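Local coordinates for protein MccF (Escherichia coli, PDB 4IIY) that probably acts as a serine hydrolase of the peptidase S66 (LD-carboxypeptidase) family that gives self-immunity to microcin C7, at residues D87-Q99 and G119-Y131. The protein carries 1 engineered substitution. Sequence-based numbering, arbitrary orientation.
With 1EI (5'-O-(L-alpha-glutamylsulfamoyl)inosine), chain K.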
ATOM      1  N   ASP B  87     -18.762   2.897  13.432  1.00 11.00           N
ATOM      2  CA  ASP B  87     -17.657   3.171  14.338  1.00 11.31           C
ATOM      3  C   ASP B  87     -16.703   4.110  13.601  1.00 11.58           C
ATOM      4  O   ASP B  87     -15.581   3.731  13.235  1.00 12.36           O
ATOM      5  CB  ASP B  87     -16.945   1.885  14.734  1.00 11.72           C
ATOM      6  CG  ASP B  87     -15.854   2.113  15.762  1.00 11.92           C
ATOM      7  OD1 ASP B  87     -16.065   2.939  16.684  1.00 14.41           O
ATOM      8  OD2 ASP B  87     -14.780   1.473  15.658  1.00 12.06           O
ATOM      9  N   PHE B  88     -17.181   5.327  13.359  1.00 11.98           N
ATOM     10  CA  PHE B  88     -16.448   6.348  12.620  1.00 11.65           C
ATOM     11  C   PHE B  88     -16.146   5.900  11.182  1.00 12.72           C
ATOM     12  O   PHE B  88     -17.027   5.963  10.327  1.00 14.42           O
ATOM     13  CB  PHE B  88     -15.227   6.829  13.418  1.00 11.29           C
ATOM     14  CG  PHE B  88     -15.595   7.329  14.788  1.00 12.47           C
ATOM     15  CD1 PHE B  88     -16.085   8.615  14.965  1.00 14.09           C
ATOM     16  CD2 PHE B  88     -15.515   6.490  15.884  1.00 14.00           C
ATOM     17  CE1 PHE B  88     -16.459   9.061  16.223  1.00 16.85           C
ATOM     18  CE2 PHE B  88     -15.880   6.932  17.144  1.00 18.97           C
ATOM     19  CZ  PHE B  88     -16.355   8.217  17.311  1.00 17.04           C
ATOM     20  N   TYR B  89     -14.941   5.401  10.927  1.00  9.84           N
ATOM     21  CA  TYR B  89     -14.493   5.065   9.578  1.00  9.61           C
ATOM     22  C   TYR B  89     -14.815   3.630   9.165  1.00  9.41           C
ATOM     23  O   TYR B  89     -14.532   3.232   8.032  1.00  9.73           O
ATOM     24  CB  TYR B  89     -12.978   5.265   9.481  1.00 10.67           C
ATOM     25  CG  TYR B  89     -12.160   4.317  10.348  1.00  9.22           C
ATOM     26  CD1 TYR B  89     -11.590   3.163   9.817  1.00  9.36           C
ATOM     27  CD2 TYR B  89     -11.957   4.580  11.695  1.00 10.65           C
ATOM     28  CE1 TYR B  89     -10.838   2.297  10.611  1.00  8.88           C
ATOM     29  CE2 TYR B  89     -11.212   3.725  12.495  1.00  9.24           C
ATOM     30  CZ  TYR B  89     -10.646   2.586  11.949  1.00  9.14           C
ATOM     31  OH  TYR B  89      -9.898   1.741  12.745  1.00  9.48           O
ATOM     32  N   ARG B  90     -15.382   2.853  10.081  1.00  8.99           N
ATOM     33  CA  ARG B  90     -15.633   1.434   9.834  1.00  8.62           C
ATOM     34  C   ARG B  90     -16.973   1.046  10.457  1.00  8.37           C
ATOM     35  O   ARG B  90     -17.581   1.847  11.178  1.00  8.92           O
ATOM     36  CB  ARG B  90     -14.495   0.586  10.411  1.00  9.58           C
ATOM     37  CG  ARG B  90     -14.295   0.789  11.897  1.00  8.68           C
ATOM     38  CD  ARG B  90     -13.068   0.063  12.438  1.00  8.20           C
ATOM     39  NE  ARG B  90     -13.053   0.127  13.896  1.00  8.32           N
ATOM     40  CZ  ARG B  90     -12.198  -0.527  14.673  1.00  7.97           C
ATOM     41  NH1 ARG B  90     -11.234  -1.271  14.150  1.00  8.78           N
ATOM     42  NH2 ARG B  90     -12.313  -0.431  15.994  1.00  9.78           N
ATOM     43  N   SER B  91     -17.438  -0.167  10.185  1.00  8.27           N
ATOM     44  CA  SER B  91     -18.739  -0.618  10.668  1.00  7.46           C
ATOM     45  C   SER B  91     -18.709  -1.127  12.105  1.00  9.01           C
ATOM     46  O   SER B  91     -19.763  -1.218  12.745  1.00 10.30           O
ATOM     47  CB  SER B  91     -19.229  -1.744   9.784  1.00  8.84           C
ATOM     48  OG  SER B  91     -18.218  -2.732   9.726  1.00  8.89           O
ATOM     49  N   GLY B  92     -17.525  -1.467  12.611  1.00  8.38           N
ATOM     50  CA  GLY B  92     -17.401  -2.008  13.954  1.00  9.05           C
ATOM     51  C   GLY B  92     -15.971  -2.431  14.208  1.00  7.95           C
ATOM     52  O   GLY B  92     -15.099  -2.236  13.344  1.00  8.27           O
ATOM     53  N   THR B  93     -15.711  -3.005  15.378  1.00  8.52           N
ATOM     54  CA  THR B  93     -14.363  -3.455  15.699  1.00  8.73           C
ATOM     55  C   THR B  93     -13.955  -4.591  14.763  1.00  7.07           C
ATOM     56  O   THR B  93     -14.785  -5.186  14.086  1.00  7.66           O
ATOM     57  CB  THR B  93     -14.256  -3.962  17.144  1.00  8.76           C
ATOM     58  OG1 THR B  93     -15.054  -5.143  17.272  1.00  9.90           O
ATOM     59  CG2 THR B  93     -14.719  -2.897  18.145  1.00 10.79           C
ATOM     60  N   ILE B  94     -12.665  -4.899  14.735  1.00  7.78           N
ATOM     61  CA  ILE B  94     -12.173  -6.039  13.971  1.00  7.82           C
ATOM     62  C   ILE B  94     -12.973  -7.311  14.284  1.00  9.19           C
ATOM     63  O   ILE B  94     -13.470  -7.997  13.381  1.00  8.85           O
ATOM     64  CB  ILE B  94     -10.666  -6.251  14.231  1.00  8.37           C
ATOM     65  CG1 ILE B  94      -9.885  -5.042  13.723  1.00  8.44           C
ATOM     66  CG2 ILE B  94     -10.187  -7.540  13.567  1.00  9.54           C
ATOM     67  CD1 ILE B  94      -8.419  -5.055  14.114  1.00  8.52           C
ATOM     68  N   LYS B  95     -13.117  -7.611  15.571  1.00  9.04           N
ATOM     69  CA  LYS B  95     -13.841  -8.816  15.964  1.00 10.17           C
ATOM     70  C   LYS B  95     -15.333  -8.783  15.637  1.00  8.57           C
ATOM     71  O   LYS B  95     -15.898  -9.800  15.228  1.00  9.40           O
ATOM     72  CB  LYS B  95     -13.605  -9.121  17.441  1.00 11.07           C
ATOM     73  CG  LYS B  95     -12.194  -9.609  17.677  1.00 11.95           C
ATOM     74  CD  LYS B  95     -11.906  -9.820  19.142  1.00 14.78           C
ATOM     75  CE  LYS B  95     -10.505 -10.369  19.325  1.00 16.58           C
ATOM     76  NZ  LYS B  95     -10.138 -10.480  20.760  1.00 19.25           N
ATOM     77  N   GLU B  96     -15.958  -7.619  15.784  1.00  8.73           N
ATOM     78  CA  GLU B  96     -17.366  -7.476  15.410  1.00  9.10           C
ATOM     79  C   GLU B  96     -17.564  -7.785  13.926  1.00  8.79           C
ATOM     80  O   GLU B  96     -18.520  -8.463  13.532  1.00  8.33           O
ATOM     81  CB  GLU B  96     -17.880  -6.066  15.716  1.00  9.93           C
ATOM     82  CG  GLU B  96     -18.175  -5.802  17.189  1.00 12.58           C
ATOM     83  CD  GLU B  96     -18.660  -4.379  17.445  1.00 16.66           C
ATOM     84  OE1 GLU B  96     -18.117  -3.417  16.860  1.00 12.92           O
ATOM     85  OE2 GLU B  96     -19.612  -4.207  18.236  1.00 26.94           O
ATOM     86  N   ARG B  97     -16.658  -7.280  13.090  1.00  8.09           N
ATOM     87  CA  ARG B  97     -16.774  -7.483  11.651  1.00  7.73           C
ATOM     88  C   ARG B  97     -16.549  -8.945  11.275  1.00  7.42           C
ATOM     89  O   ARG B  97     -17.246  -9.494  10.414  1.00  7.92           O
ATOM     90  CB  ARG B  97     -15.842  -6.534  10.899  1.00  7.80           C
ATOM     91  CG  ARG B  97     -16.337  -5.088  10.924  1.00  7.96           C
ATOM     92  CD  ARG B  97     -15.360  -4.148  10.248  1.00  7.27           C
ATOM     93  NE  ARG B  97     -14.214  -3.851  11.102  1.00  7.64           N
ATOM     94  CZ  ARG B  97     -12.955  -3.761  10.683  1.00  7.02           C
ATOM     95  NH1 ARG B  97     -12.640  -3.973   9.407  1.00  7.96           N
ATOM     96  NH2 ARG B  97     -12.003  -3.464  11.555  1.00  8.24           N
ATOM     97  N   ALA B  98     -15.592  -9.597  11.927  1.00  7.90           N
ATOM     98  CA  ALA B  98     -15.389 -11.021  11.671  1.00  8.14           C
ATOM     99  C   ALA B  98     -16.623 -11.827  12.075  1.00  7.79           C
ATOM    100  O   ALA B  98     -17.044 -12.729  11.361  1.00  8.76           O
ATOM    101  CB  ALA B  98     -14.152 -11.528  12.392  1.00  9.56           C
ATOM    102  N   GLN B  99     -17.204 -11.472  13.218  1.00  9.00           N
ATOM    103  CA  GLN B  99     -18.419 -12.139  13.687  1.00  9.60           C
ATOM    104  C   GLN B  99     -19.569 -11.960  12.698  1.00  9.10           C
ATOM    105  O   GLN B  99     -20.325 -12.898  12.433  1.00  9.37           O
ATOM    106  CB  GLN B  99     -18.848 -11.566  15.042  1.00 12.06           C
ATOM    107  CG  GLN B  99     -17.894 -11.820  16.203  1.00 22.41           C
ATOM    108  CD  GLN B  99     -18.130 -10.880  17.387  1.00 27.64           C
ATOM    109  OE1 GLN B  99     -19.178 -10.234  17.496  1.00 30.02           O
ATOM    110  NE2 GLN B  99     -17.148 -10.800  18.279  1.00 26.02           N
ATOM    111  N   GLY B 119     -13.707  -0.418   1.312  1.00  7.96           N
ATOM    112  CA  GLY B 119     -13.124   0.527   2.241  1.00  8.76           C
ATOM    113  C   GLY B 119     -11.617   0.342   2.279  1.00  7.69           C
ATOM    114  O   GLY B 119     -10.931   0.568   1.281  1.00  9.82           O
ATOM    115  N   ASP B 120     -11.104  -0.098   3.426  1.00  7.06           N
ATOM    116  CA  ASP B 120      -9.664  -0.211   3.661  1.00  7.60           C
ATOM    117  C   ASP B 120      -9.285  -1.377   4.577  1.00  7.50           C
ATOM    118  O   ASP B 120      -8.104  -1.722   4.656  1.00  8.75           O
ATOM    119  CB  ASP B 120      -9.133   1.064   4.321  1.00  9.57           C
ATOM    120  CG  ASP B 120      -9.161   2.255   3.405  1.00 11.70           C
ATOM    121  OD1 ASP B 120      -8.212   2.416   2.608  1.00 14.15           O
ATOM    122  OD2 ASP B 120     -10.122   3.041   3.493  1.00 13.24           O
ATOM    123  N   ASN B 121     -10.253  -1.957   5.287  1.00  7.45           N
ATOM    124  CA  ASN B 121      -9.942  -2.659   6.534  1.00  8.61           C
ATOM    125  C   ASN B 121     -10.328  -4.127   6.627  1.00  7.15           C
ATOM    126  O   ASN B 121     -10.246  -4.717   7.710  1.00  7.52           O
ATOM    127  CB  ASN B 121     -10.506  -1.864   7.724  1.00  9.52           C
ATOM    128  CG  ASN B 121      -9.887  -0.499   7.824  1.00  8.04           C
ATOM    129  OD1 ASN B 121     -10.566   0.512   7.751  1.00  9.89           O
ATOM    130  ND2 ASN B 121      -8.564  -0.460   7.936  1.00  9.21           N
ATOM    131  N   SER B 122     -10.737  -4.745   5.529  1.00  6.59           N
ATOM    132  CA  SER B 122     -11.157  -6.134   5.643  0.64  6.77           C
ATOM    133  C   SER B 122     -10.000  -7.083   5.944  1.00  6.68           C
ATOM    134  O   SER B 122     -10.229  -8.142   6.534  1.00  6.98           O
ATOM    135  CB  SER B 122     -11.971  -6.602   4.438  0.64  8.26           C
ATOM    136  OG  SER B 122     -11.154  -6.850   3.317  0.64  6.91           O
ATOM    137  N   ASN B 123      -8.766  -6.705   5.598  1.00  6.21           N
ATOM    138  CA  ASN B 123      -7.633  -7.573   5.941  1.00  7.00           C
ATOM    139  C   ASN B 123      -7.540  -7.859   7.443  1.00  6.13           C
ATOM    140  O   ASN B 123      -7.058  -8.922   7.841  1.00  7.09           O
ATOM    141  CB  ASN B 123      -6.288  -7.086   5.361  1.00  5.93           C
ATOM    142  CG  ASN B 123      -5.773  -5.802   6.008  1.00  6.00           C
ATOM    143  OD1 ASN B 123      -6.548  -4.911   6.370  1.00  6.97           O
ATOM    144  ND2 ASN B 123      -4.447  -5.694   6.144  1.00  6.70           N
ATOM    145  N   SER B 124      -8.009  -6.930   8.272  1.00  6.73           N
ATOM    146  CA  SER B 124      -7.972  -7.134   9.722  1.00  6.63           C
ATOM    147  C   SER B 124      -8.720  -8.386  10.166  1.00  6.65           C
ATOM    148  O   SER B 124      -8.405  -8.962  11.210  1.00  7.99           O
ATOM    149  CB  SER B 124      -8.583  -5.951  10.460  1.00  7.30           C
ATOM    150  OG  SER B 124      -7.806  -4.781  10.328  1.00  7.54           O
ATOM    151  N   LEU B 125      -9.744  -8.772   9.410  1.00  6.48           N
ATOM    152  CA  LEU B 125     -10.636  -9.854   9.819  1.00  7.27           C
ATOM    153  C   LEU B 125     -10.019 -11.230   9.677  1.00  7.26           C
ATOM    154  O   LEU B 125     -10.514 -12.183  10.281  1.00  7.87           O
ATOM    155  CB  LEU B 125     -11.915  -9.847   8.979  1.00  7.65           C
ATOM    156  CG  LEU B 125     -13.037  -8.865   9.305  1.00  8.29           C
ATOM    157  CD1 LEU B 125     -12.566  -7.418   9.252  1.00 10.65           C
ATOM    158  CD2 LEU B 125     -14.206  -9.102   8.365  1.00  9.30           C
ATOM    159  N   LEU B 126      -8.975 -11.352   8.862  1.00  7.45           N
ATOM    160  CA  LEU B 126      -8.516 -12.666   8.422  1.00  7.93           C
ATOM    161  C   LEU B 126      -8.137 -13.672   9.518  1.00  7.54           C
ATOM    162  O   LEU B 126      -8.442 -14.846   9.377  1.00  8.81           O
ATOM    163  CB  LEU B 126      -7.428 -12.528   7.349  1.00  7.21           C
ATOM    164  CG  LEU B 126      -7.953 -11.963   6.018  1.00  6.91           C
ATOM    165  CD1 LEU B 126      -6.792 -11.595   5.096  1.00  7.72           C
ATOM    166  CD2 LEU B 126      -8.896 -12.941   5.334  1.00  9.74           C
ATOM    167  N   PRO B 127      -7.498 -13.226  10.608  1.00  7.40           N
ATOM    168  CA  PRO B 127      -7.194 -14.208  11.660  1.00  7.99           C
ATOM    169  C   PRO B 127      -8.431 -14.767  12.369  1.00  8.76           C
ATOM    170  O   PRO B 127      -8.303 -15.757  13.098  1.00 10.99           O
ATOM    171  CB  PRO B 127      -6.345 -13.406  12.652  1.00 10.04           C
ATOM    172  CG  PRO B 127      -5.795 -12.254  11.856  1.00 10.27           C
ATOM    173  CD  PRO B 127      -6.905 -11.912  10.891  1.00  8.54           C
ATOM    174  N   PHE B 128      -9.596 -14.167  12.153  1.00  8.62           N
ATOM    175  CA  PHE B 128     -10.781 -14.425  12.973  1.00  8.60           C
ATOM    176  C   PHE B 128     -11.931 -15.079  12.211  1.00  9.30           C
ATOM    177  O   PHE B 128     -12.988 -15.363  12.791  1.00  9.94           O
ATOM    178  CB  PHE B 128     -11.256 -13.114  13.614  1.00  9.29           C
ATOM    179  CG  PHE B 128     -10.186 -12.414  14.391  1.00  8.92           C
ATOM    180  CD1 PHE B 128      -9.770 -12.917  15.617  1.00 11.14           C
ATOM    181  CD2 PHE B 128      -9.557 -11.279  13.886  1.00  9.24           C
ATOM    182  CE1 PHE B 128      -8.760 -12.292  16.342  1.00 11.52           C
ATOM    183  CE2 PHE B 128      -8.555 -10.645  14.597  1.00  9.95           C
ATOM    184  CZ  PHE B 128      -8.155 -11.149  15.831  1.00 11.69           C
ATOM    185  N   LEU B 129     -11.746 -15.322  10.916  1.00  8.84           N
ATOM    186  CA  LEU B 129     -12.796 -15.976  10.136  1.00  9.24           C
ATOM    187  C   LEU B 129     -12.844 -17.460  10.447  1.00  9.05           C
ATOM    188  O   LEU B 129     -11.817 -18.082  10.732  1.00 10.73           O
ATOM    189  CB  LEU B 129     -12.601 -15.780   8.632  1.00  9.62           C
ATOM    190  CG  LEU B 129     -12.606 -14.343   8.130  1.00  9.19           C
ATOM    191  CD1 LEU B 129     -12.570 -14.353   6.606  1.00 10.31           C
ATOM    192  CD2 LEU B 129     -13.839 -13.609   8.635  1.00 11.19           C
ATOM    193  N   ASP B 130     -14.037 -18.035  10.363  1.00  9.36           N
ATOM    194  CA  ASP B 130     -14.206 -19.448  10.681  1.00 10.82           C
ATOM    195  C   ASP B 130     -13.994 -20.278   9.422  1.00  9.23           C
ATOM    196  O   ASP B 130     -14.950 -20.651   8.736  1.00 10.47           O
ATOM    197  CB  ASP B 130     -15.594 -19.688  11.278  1.00 12.39           C
ATOM    198  CG  ASP B 130     -15.723 -21.051  11.934  1.00 11.13           C
ATOM    199  OD1 ASP B 130     -14.950 -21.965  11.575  1.00 12.38           O
ATOM    200  OD2 ASP B 130     -16.617 -21.198  12.800  1.00 13.66           O
ATOM    201  N   TYR B 131     -12.728 -20.549   9.110  1.00 10.51           N
ATOM    202  CA  TYR B 131     -12.386 -21.249   7.874  1.00 11.32           C
ATOM    203  C   TYR B 131     -12.969 -22.657   7.837  1.00 11.35           C
ATOM    204  O   TYR B 131     -13.400 -23.118   6.789  1.00 11.42           O
ATOM    205  CB  TYR B 131     -10.868 -21.253   7.639  1.00 11.80           C
ATOM    206  CG  TYR B 131     -10.371 -19.841   7.481  1.00  8.93           C
ATOM    207  CD1 TYR B 131     -10.681 -19.113   6.346  1.00  9.92           C
ATOM    208  CD2 TYR B 131      -9.659 -19.214   8.484  1.00 10.68           C
ATOM    209  CE1 TYR B 131     -10.272 -17.803   6.197  1.00  8.75           C
ATOM    210  CE2 TYR B 131      -9.246 -17.896   8.349  1.00  9.80           C
ATOM    211  CZ  TYR B 131      -9.557 -17.194   7.202  1.00  8.74           C
ATOM    212  OH  TYR B 131      -9.164 -15.879   7.047  1.00  9.47           O
TER
HETATM  213  O6  1EI K 401     -19.249   9.695  -2.240  0.61 21.67           O
HETATM  214  C6  1EI K 401     -19.046   9.006  -3.263  0.97 14.41           C
HETATM  215  N1  1EI K 401     -19.278   9.497  -4.498  0.80 17.38           N
HETATM  216  C2  1EI K 401     -19.068   8.766  -5.606  0.82 16.17           C
HETATM  217  N3  1EI K 401     -18.620   7.500  -5.579  0.86 14.71           N
HETATM  218  C5  1EI K 401     -18.550   7.623  -3.148  1.00 15.41           C
HETATM  219  C4  1EI K 401     -18.352   6.897  -4.401  1.00 14.27           C
HETATM  220  N7  1EI K 401     -18.213   6.777  -2.153  0.90 16.92           N
HETATM  221  C8  1EI K 401     -17.827   5.609  -2.720  0.88 17.65           C
HETATM  222  N9  1EI K 401     -17.912   5.693  -4.056  0.81 13.46           N
HETATM  223  C1' 1EI K 401     -17.570   4.635  -5.021  0.93 12.67           C
HETATM  224  O4' 1EI K 401     -17.810   3.338  -4.495  0.83 13.49           O
HETATM  225  C2' 1EI K 401     -16.083   4.700  -5.297  0.95 19.21           C
HETATM  226  O2' 1EI K 401     -15.829   5.553  -6.413  0.83 20.59           O
HETATM  227  C3' 1EI K 401     -15.721   3.261  -5.589  0.73 19.72           C
HETATM  228  O3' 1EI K 401     -15.587   3.080  -6.996  0.59 15.04           O
HETATM  229  C4' 1EI K 401     -16.899   2.431  -5.110  0.94 17.18           C
HETATM  230  C5' 1EI K 401     -16.469   1.345  -4.132  0.93 14.79           C
HETATM  231  O5' 1EI K 401     -15.901   1.918  -2.951  0.89 12.04           O
HETATM  232  SBF 1EI K 401     -15.072   1.015  -2.027  0.79 10.74           S
HETATM  233  OAE 1EI K 401     -15.218   1.489  -0.668  0.69 11.88           O
HETATM  234  OAF 1EI K 401     -15.586  -0.318  -2.197  0.98 11.32           O
HETATM  235  NAQ 1EI K 401     -13.611   1.103  -2.532  0.98 13.46           N
HETATM  236  C   1EI K 401     -12.563   0.370  -2.102  0.69 10.93           C
HETATM  237  O   1EI K 401     -12.566  -0.510  -1.249  0.98 10.43           O
HETATM  238  CA  1EI K 401     -11.251   0.641  -2.781  0.70 14.51           C
HETATM  239  N   1EI K 401     -11.366   1.760  -3.700  0.72 18.14           N
HETATM  240  CB  1EI K 401     -10.169   0.887  -1.734  0.78 20.14           C
HETATM  241  CG  1EI K 401      -8.834   0.290  -2.171  0.82 22.64           C
HETATM  242  CD  1EI K 401      -8.136   1.209  -3.148  1.00 18.99           C
HETATM  243  OE1 1EI K 401      -8.802   2.082  -3.740  0.48 23.66           O
HETATM  244  OE2 1EI K 401      -6.914   1.055  -3.322  0.75 20.05           O
HETATM  245  O   HOH W   1     -13.108   0.967   7.015  1.00 14.67           O
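Ala98 sets its CB against CB of Phe128 at 3.5 Å, the tight centre of a buried contact between the first turns of helix 94-105 and the loop 119-131. Leu125 lies beside it, its CG 3.7 Å from Ala98 N and its CD1 over one face of the Arg97 guanidinium. Ile94 closes the same patch: CG2, anti to the backbone N because chi1 is -64°, meets Phe128 CE2 at 3.7 Å, while CG1 packs on Ser124 CB. Arg97 supplies the one direct hydrogen bond across. Its chain bends at chi3 (-77°), and NH1 reaches Asn121 O at 3.0 Å from above the carbonyl plane; Ser124 N meets that oxygen from the opposite face. NE bonds Gly92 O, NH1 also bonds Ser51 O, and NH2 forms a salt bridge with Glu280 of the second subunit. A leucine in its place would probably leave Asn121 O without this donor and take from Glu280 of the second subunit one of its arginine partners, Arg90 being another. The packing is sparser at both ends. Lys95 CE comes obliquely to the Phe128 ring, 4.0 Å from CE1, on the exposed flank, its NZ paired with Asp324 of the second subunit. Near Tyr89, Asn121 OD1 lies at the ring edge, 3.4 Å from CE1, and a water bridges it to Tyr89 O, while the amide's strongest polar partner is Ala277 of the second subunit. Gly119 N donates to the ligand carbonyl O, so the same loop also lines the pocket of the bound glutamylsulfamoyl inosine. The loop runs from strand 110-115 to helix 131-136, with Ser122 and Asn123 touching helix 148-158 and Leu129 reaching Phe101 and Asn102 farther along helix 94-105.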